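Local coordinates for polyprenyl synthetase (Nonlabens dokdonensis, PDB 6KD7) that synthesises geranylgeranyl pyrophosphate as a prenyltransferase of the FPP/GGPP synthase family, which works with magnesium, at the pyrophosphate site and the interface of chains A and B. Sequence-based numbering; all coordinates share one arbitrary frame. Chains: chain A/B, Polyprenyl synthetase.

Contact 1: the pyrophosphate site. Residues chain A 43, 72, 76, 88, 205. With PPV (pyrophosphate), chain C.
A pyrophosphate, itself poorly ordered, lies in the helix-lined active-site pocket of chain A, where the protein hides 173 of its 249 Å². Charged hydrogen bonds hold one end. A:Arg43, near the start of helix 42-54, grips the P1 phosphate end-on with both terminal nitrogens on one oxygen. NH1 of A:Arg43 donates to O21 of PPV at 2.6 Å. NH2 of A:Arg43 reaches the same O21 of PPV at 2.8 Å. The oxygen lies in the guanidinium plane, and both bonds are bent, 146° and 138° at the hydrogens. The A:Arg43 chain runs extended from CG to NE, which carries the charge from its helix to the phosphate.

At the other phosphate the contact is looser. NH1 of A:Arg88 stands 3.9 Å from O12 of PPV, a long salt bridge. Water 1 bridges the two groups, 2.9 Å from A:Arg88 NH1 and 2.8 Å from PPV O12. The A:Arg88 chain bends at its third torsion (chi3 -62°), and CB of A:Leu76 lies over the centre of one guanidinium face.

A:His72 adds weak hydrogen bonds from NE2 to the bridging oxygen OPP and to O32 of the P2 phosphate. Its ring is flanked on both faces: NH2 of A:Arg43 lies over one near the rim, and CG of A:Leu76 over the other. This packing probably fixes its rotation. The arginine charge may oppose protonation of the histidine and the phosphate charge may favour it.

Carbon contacts are slight. A:Phe205, on helix 188-215, turns its ring edge to the P1 phosphate, with O21 of PPV in the ring plane, 3.8 Å from CE2. Pyrophosphate is also a product of prenyl transfer. By family analogy A:Arg43 and A:His72 belong to the isopentenyl pyrophosphate subsite, so the ligand probably mimics that diphosphate, with A:Arg88 near the boundary with the allylic subsite.

Contact 2: the interface of chains A and B. Residues chain A 111, 115, 134-135, 137-138, 141; chain B 28, 109, 112-113, 115-116, 119.
Two copies of one tyrosine meet at the two-fold axis relating chains A and B. A:Tyr115 and B:Tyr115 come tip to tip, and their rings overlap face to face. The centroids are 3.6 Å apart and the planes differ by 10°. The A:Tyr115 hydroxyl OH also shares a 2.6 Å hydrogen bond with OG of A:Ser134 in its own chain, at the edge of the ring, which helps fix the ring's rotation. An alanine at A:Tyr115 would remove this ring and hydroxyl, and would probably loosen the stack and leave A:Ser134 less well held.

Beside the stack the packing is tight and mostly apolar. B:Ile112 sends CD1 to within 3.5 Å of A:Ala137 CB, while its CG2 branch faces the carbonyl of A:Ser134 and A:Leu138 CB. A:Leu138, with CG anti to its backbone N (chi1 -177°), points its branched tip at the B:Tyr28 hydroxyl. Its CD1 meets B:Ala109 CB at 3.8 Å.

The polar side is looser. B:Arg116, bent at chi2 and chi3, lays CD along A:Ser134 CB and crosses A:Leu138 at about a right angle. No direct polar bond joins the chains here. Water 2 links A:Ser134 OG (3.0 Å) to the B:Glu119 carboxylate OE2 (2.8 Å).

The patch packs helices 100-116 and 123-150 of chain A against helices 100-116 and 25-35 of chain B.

Contact 1: the pyrophosphate site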
loop_
_atom_site.group_PDB
_atom_site.type_symbol
_atom_site.label_atom_id
_atom_site.label_comp_id
_atom_site.label_asym_id
_atom_site.label_seq_id
_atom_site.Cartn_x
_atom_site.Cartn_y
_atom_site.Cartn_z
ATOM N N ARG A 43 -21.530 22.288 -26.884
ATOM C CA ARG A 43 -22.700 22.614 -26.020
ATOM C C ARG A 43 -22.938 24.121 -25.990
ATOM O O ARG A 43 -24.010 24.594 -26.318
ATOM C CB ARG A 43 -22.500 21.945 -24.664
ATOM C CG ARG A 43 -22.682 20.434 -24.733
ATOM C CD ARG A 43 -22.222 19.815 -23.435
ATOM N NE ARG A 43 -22.303 18.379 -23.549
ATOM C CZ ARG A 43 -21.414 17.703 -24.207
ATOM N NH1 ARG A 43 -21.504 16.408 -24.287
ATOM N NH2 ARG A 43 -20.399 18.315 -24.773
ATOM N N HIS A 72 -20.579 22.039 -17.916
ATOM C CA HIS A 72 -20.105 20.780 -18.545
ATOM C C HIS A 72 -18.693 20.422 -18.019
ATOM O O HIS A 72 -18.500 19.263 -17.647
ATOM C CB HIS A 72 -20.085 20.904 -20.051
ATOM C CG HIS A 72 -19.627 19.670 -20.735
ATOM N ND1 HIS A 72 -20.290 18.451 -20.571
ATOM C CD2 HIS A 72 -18.609 19.474 -21.601
ATOM C CE1 HIS A 72 -19.688 17.554 -21.303
ATOM N NE2 HIS A 72 -18.668 18.165 -21.960
ATOM N N LEU A 76 -16.927 17.299 -15.931
ATOM C CA LEU A 76 -15.775 16.488 -16.384
ATOM C C LEU A 76 -14.743 16.387 -15.242
ATOM O O LEU A 76 -14.089 15.334 -15.051
ATOM C CB LEU A 76 -15.160 17.142 -17.615
ATOM C CG LEU A 76 -16.080 17.257 -18.826
ATOM C CD1 LEU A 76 -15.318 17.989 -19.918
ATOM C CD2 LEU A 76 -16.594 15.924 -19.330
ATOM N N ARG A 88 -6.966 13.990 -19.995
ATOM C CA ARG A 88 -8.137 14.549 -20.705
ATOM C C ARG A 88 -7.571 15.325 -21.895
ATOM O O ARG A 88 -6.772 16.207 -21.656
ATOM C CB ARG A 88 -8.974 15.445 -19.791
ATOM C CG ARG A 88 -10.051 16.230 -20.526
ATOM C CD ARG A 88 -11.181 16.670 -19.620
ATOM N NE ARG A 88 -11.879 15.542 -19.051
ATOM C CZ ARG A 88 -12.834 14.886 -19.671
ATOM N NH1 ARG A 88 -13.202 15.261 -20.876
ATOM N NH2 ARG A 88 -13.424 13.865 -19.088
ATOM N N PHE A 205 -25.856 11.133 -30.684
ATOM C CA PHE A 205 -24.423 11.456 -30.480
ATOM C C PHE A 205 -23.775 10.396 -29.523
ATOM O O PHE A 205 -22.655 9.912 -29.750
ATOM C CB PHE A 205 -24.343 12.893 -29.967
ATOM C CG PHE A 205 -22.959 13.462 -29.841
ATOM C CD1 PHE A 205 -22.099 13.479 -30.942
ATOM C CD2 PHE A 205 -22.524 14.006 -28.637
ATOM C CE1 PHE A 205 -20.818 14.007 -30.842
ATOM C CE2 PHE A 205 -21.245 14.559 -28.550
ATOM C CZ PHE A 205 -20.381 14.521 -29.632
HETATM O O11 PPV C . -17.278 14.509 -25.757
HETATM P P1 PPV C . -17.827 15.885 -25.907
HETATM O O21 PPV C . -19.271 15.934 -25.585
HETATM O O31 PPV C . -17.536 16.454 -27.254
HETATM O OPP PPV C . -17.101 16.848 -24.788
HETATM P P2 PPV C . -15.697 17.655 -24.592
HETATM O O12 PPV C . -14.672 16.645 -24.229
HETATM O O22 PPV C . -15.399 18.295 -25.915
HETATM O O32 PPV C . -15.881 18.671 -23.518
HETATM O O HOH W 1 -12.610 17.551 -22.533
#

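Contact 2: the interface of chains A and B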
loop_
_atom_site.group_PDB
_atom_site.type_symbol
_atom_site.label_atom_id
_atom_site.label_comp_id
_atom_site.label_asym_id
_atom_site.label_seq_id
_atom_site.Cartn_x
_atom_site.Cartn_y
_atom_site.Cartn_z
ATOM N N LEU A 111 -19.326 24.977 -10.552
ATOM C CA LEU A 111 -20.813 24.916 -10.580
ATOM C C LEU A 111 -21.428 26.266 -10.143
ATOM O O LEU A 111 -22.359 26.778 -10.811
ATOM C CB LEU A 111 -21.331 23.775 -9.732
ATOM C CG LEU A 111 -22.848 23.630 -9.666
ATOM C CD1 LEU A 111 -23.463 23.573 -11.068
ATOM C CD2 LEU A 111 -23.204 22.356 -8.894
ATOM N N TYR A 115 -23.763 29.289 -12.253
ATOM C CA TYR A 115 -25.034 29.909 -11.798
ATOM C C TYR A 115 -24.886 31.428 -11.882
ATOM O O TYR A 115 -25.813 32.073 -12.308
ATOM C CB TYR A 115 -25.404 29.474 -10.386
ATOM C CG TYR A 115 -26.122 28.163 -10.309
ATOM C CD1 TYR A 115 -27.476 28.107 -10.552
ATOM C CD2 TYR A 115 -25.492 26.999 -9.893
ATOM C CE1 TYR A 115 -28.182 26.923 -10.488
ATOM C CE2 TYR A 115 -26.195 25.807 -9.792
ATOM C CZ TYR A 115 -27.551 25.774 -10.071
ATOM O OH TYR A 115 -28.321 24.664 -9.999
ATOM N N SER A 134 -30.935 23.923 -13.403
ATOM C CA SER A 134 -30.953 23.139 -12.146
ATOM C C SER A 134 -31.607 21.791 -12.379
ATOM O O SER A 134 -31.101 20.796 -11.907
ATOM C CB SER A 134 -31.612 23.898 -11.024
ATOM O OG SER A 134 -30.821 25.021 -10.654
ATOM N N ARG A 135 -32.704 21.726 -13.102
ATOM C CA ARG A 135 -33.366 20.433 -13.345
ATOM C C ARG A 135 -32.392 19.553 -14.146
ATOM O O ARG A 135 -32.322 18.341 -13.884
ATOM C CB ARG A 135 -34.674 20.646 -14.107
ATOM C CG ARG A 135 -35.419 19.351 -14.420
ATOM C CD ARG A 135 -36.864 19.533 -14.921
ATOM N NE ARG A 135 -37.008 20.286 -16.175
ATOM C CZ ARG A 135 -37.377 21.579 -16.292
ATOM N NH1 ARG A 135 -37.653 22.338 -15.242
ATOM N NH2 ARG A 135 -37.458 22.118 -17.491
ATOM N N ALA A 137 -29.050 19.861 -14.289
ATOM C CA ALA A 137 -27.846 19.525 -13.503
ATOM C C ALA A 137 -28.176 18.315 -12.605
ATOM O O ALA A 137 -27.407 17.357 -12.551
ATOM C CB ALA A 137 -27.410 20.727 -12.736
ATOM N N LEU A 138 -29.380 18.266 -12.045
ATOM C CA LEU A 138 -29.733 17.221 -11.074
ATOM C C LEU A 138 -29.979 15.963 -11.859
ATOM O O LEU A 138 -29.645 14.878 -11.342
ATOM C CB LEU A 138 -30.948 17.612 -10.245
ATOM C CG LEU A 138 -31.342 16.618 -9.145
ATOM C CD1 LEU A 138 -30.172 16.409 -8.172
ATOM C CD2 LEU A 138 -32.574 17.119 -8.376
ATOM N N CYS A 141 -26.674 14.326 -12.491
ATOM C CA CYS A 141 -26.263 13.567 -11.264
ATOM C C CYS A 141 -26.950 12.188 -11.248
ATOM O O CYS A 141 -26.273 11.149 -10.996
ATOM C CB CYS A 141 -26.540 14.335 -9.982
ATOM S SG CYS A 141 -25.567 15.852 -9.839
ATOM N N TYR B 28 -29.491 9.502 -3.385
ATOM C CA TYR B 28 -30.318 10.294 -2.426
ATOM C C TYR B 28 -30.274 9.695 -1.010
ATOM O O TYR B 28 -30.410 10.493 -0.061
ATOM C CB TYR B 28 -31.750 10.461 -2.943
ATOM C CG TYR B 28 -31.856 11.324 -4.178
ATOM C CD1 TYR B 28 -31.557 12.681 -4.136
ATOM C CD2 TYR B 28 -32.286 10.803 -5.388
ATOM C CE1 TYR B 28 -31.687 13.497 -5.250
ATOM C CE2 TYR B 28 -32.404 11.610 -6.516
ATOM C CZ TYR B 28 -32.138 12.961 -6.437
ATOM O OH TYR B 28 -32.230 13.726 -7.557
ATOM N N ALA B 109 -25.250 16.887 -5.965
ATOM C CA ALA B 109 -26.722 16.820 -6.083
ATOM C C ALA B 109 -27.329 17.723 -4.992
ATOM O O ALA B 109 -28.281 18.460 -5.302
ATOM C CB ALA B 109 -27.241 15.430 -6.033
ATOM N N ILE B 112 -27.298 21.477 -5.866
ATOM C CA ILE B 112 -28.297 21.761 -6.924
ATOM C C ILE B 112 -29.691 21.762 -6.269
ATOM O O ILE B 112 -30.493 22.634 -6.596
ATOM C CB ILE B 112 -28.171 20.740 -8.070
ATOM C CG1 ILE B 112 -26.808 20.813 -8.779
ATOM C CG2 ILE B 112 -29.284 20.926 -9.070
ATOM C CD1 ILE B 112 -26.480 19.500 -9.562
ATOM N N MET B 113 -29.968 20.819 -5.374
ATOM C CA MET B 113 -31.265 20.740 -4.659
ATOM C C MET B 113 -31.477 22.020 -3.839
ATOM O O MET B 113 -32.638 22.513 -3.756
ATOM C CB MET B 113 -31.278 19.515 -3.745
ATOM C CG MET B 113 -31.292 18.222 -4.513
ATOM S SD MET B 113 -30.914 16.805 -3.424
ATOM C CE MET B 113 -32.480 16.621 -2.584
ATOM N N TYR B 115 -30.382 25.068 -4.605
ATOM C CA TYR B 115 -30.776 26.119 -5.579
ATOM C C TYR B 115 -32.257 25.939 -5.910
ATOM O O TYR B 115 -32.952 26.922 -5.989
ATOM C CB TYR B 115 -29.925 26.071 -6.841
ATOM C CG TYR B 115 -28.614 26.788 -6.734
ATOM C CD1 TYR B 115 -28.566 28.155 -6.898
ATOM C CD2 TYR B 115 -27.413 26.113 -6.580
ATOM C CE1 TYR B 115 -27.383 28.860 -6.813
ATOM C CE2 TYR B 115 -26.211 26.804 -6.525
ATOM C CZ TYR B 115 -26.195 28.182 -6.664
ATOM O OH TYR B 115 -25.075 28.942 -6.627
ATOM N N ARG B 116 -32.693 24.708 -6.098
ATOM C CA ARG B 116 -34.085 24.433 -6.519
ATOM C C ARG B 116 -35.108 24.862 -5.464
ATOM O O ARG B 116 -36.248 25.061 -5.832
ATOM C CB ARG B 116 -34.226 22.968 -6.909
ATOM C CG ARG B 116 -33.170 22.526 -7.903
ATOM C CD ARG B 116 -33.788 21.726 -9.008
ATOM N NE ARG B 116 -34.492 20.541 -8.574
ATOM C CZ ARG B 116 -35.454 19.988 -9.285
ATOM N NH1 ARG B 116 -36.052 18.896 -8.861
ATOM N NH2 ARG B 116 -35.819 20.539 -10.421
ATOM N N GLU B 119 -37.230 28.080 -5.924
ATOM C CA GLU B 119 -38.072 28.236 -7.149
ATOM C C GLU B 119 -39.503 28.694 -6.837
ATOM O O GLU B 119 -40.074 29.289 -7.755
ATOM C CB GLU B 119 -38.104 26.961 -7.998
ATOM C CG GLU B 119 -36.792 26.783 -8.737
ATOM C CD GLU B 119 -36.523 25.448 -9.398
ATOM O OE1 GLU B 119 -37.472 24.680 -9.529
ATOM O OE2 GLU B 119 -35.391 25.273 -9.933
HETATM O O HOH W 2 -33.095 26.861 -9.915
#

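Contact 1 and contact 2 have C-alpha centres about 18 Å apart and share no residue or helix. The protein groups described at contact 1 all come from chain A, on helices 42-54, 58-82 and 188-215 and strand 87-88. Contact 2 draws on helices 100-116 and 123-150 of that chain. The interface therefore supplies none of the ligand-binding groups described, though it may steady the helical framework around the pocket. Interface contacts have their twins with the chains exchanged, and each copy carries the same pocket. The deposited assembly holds six copies; that this pair is the functional dimer is plausible for the family, though unproved by the structure.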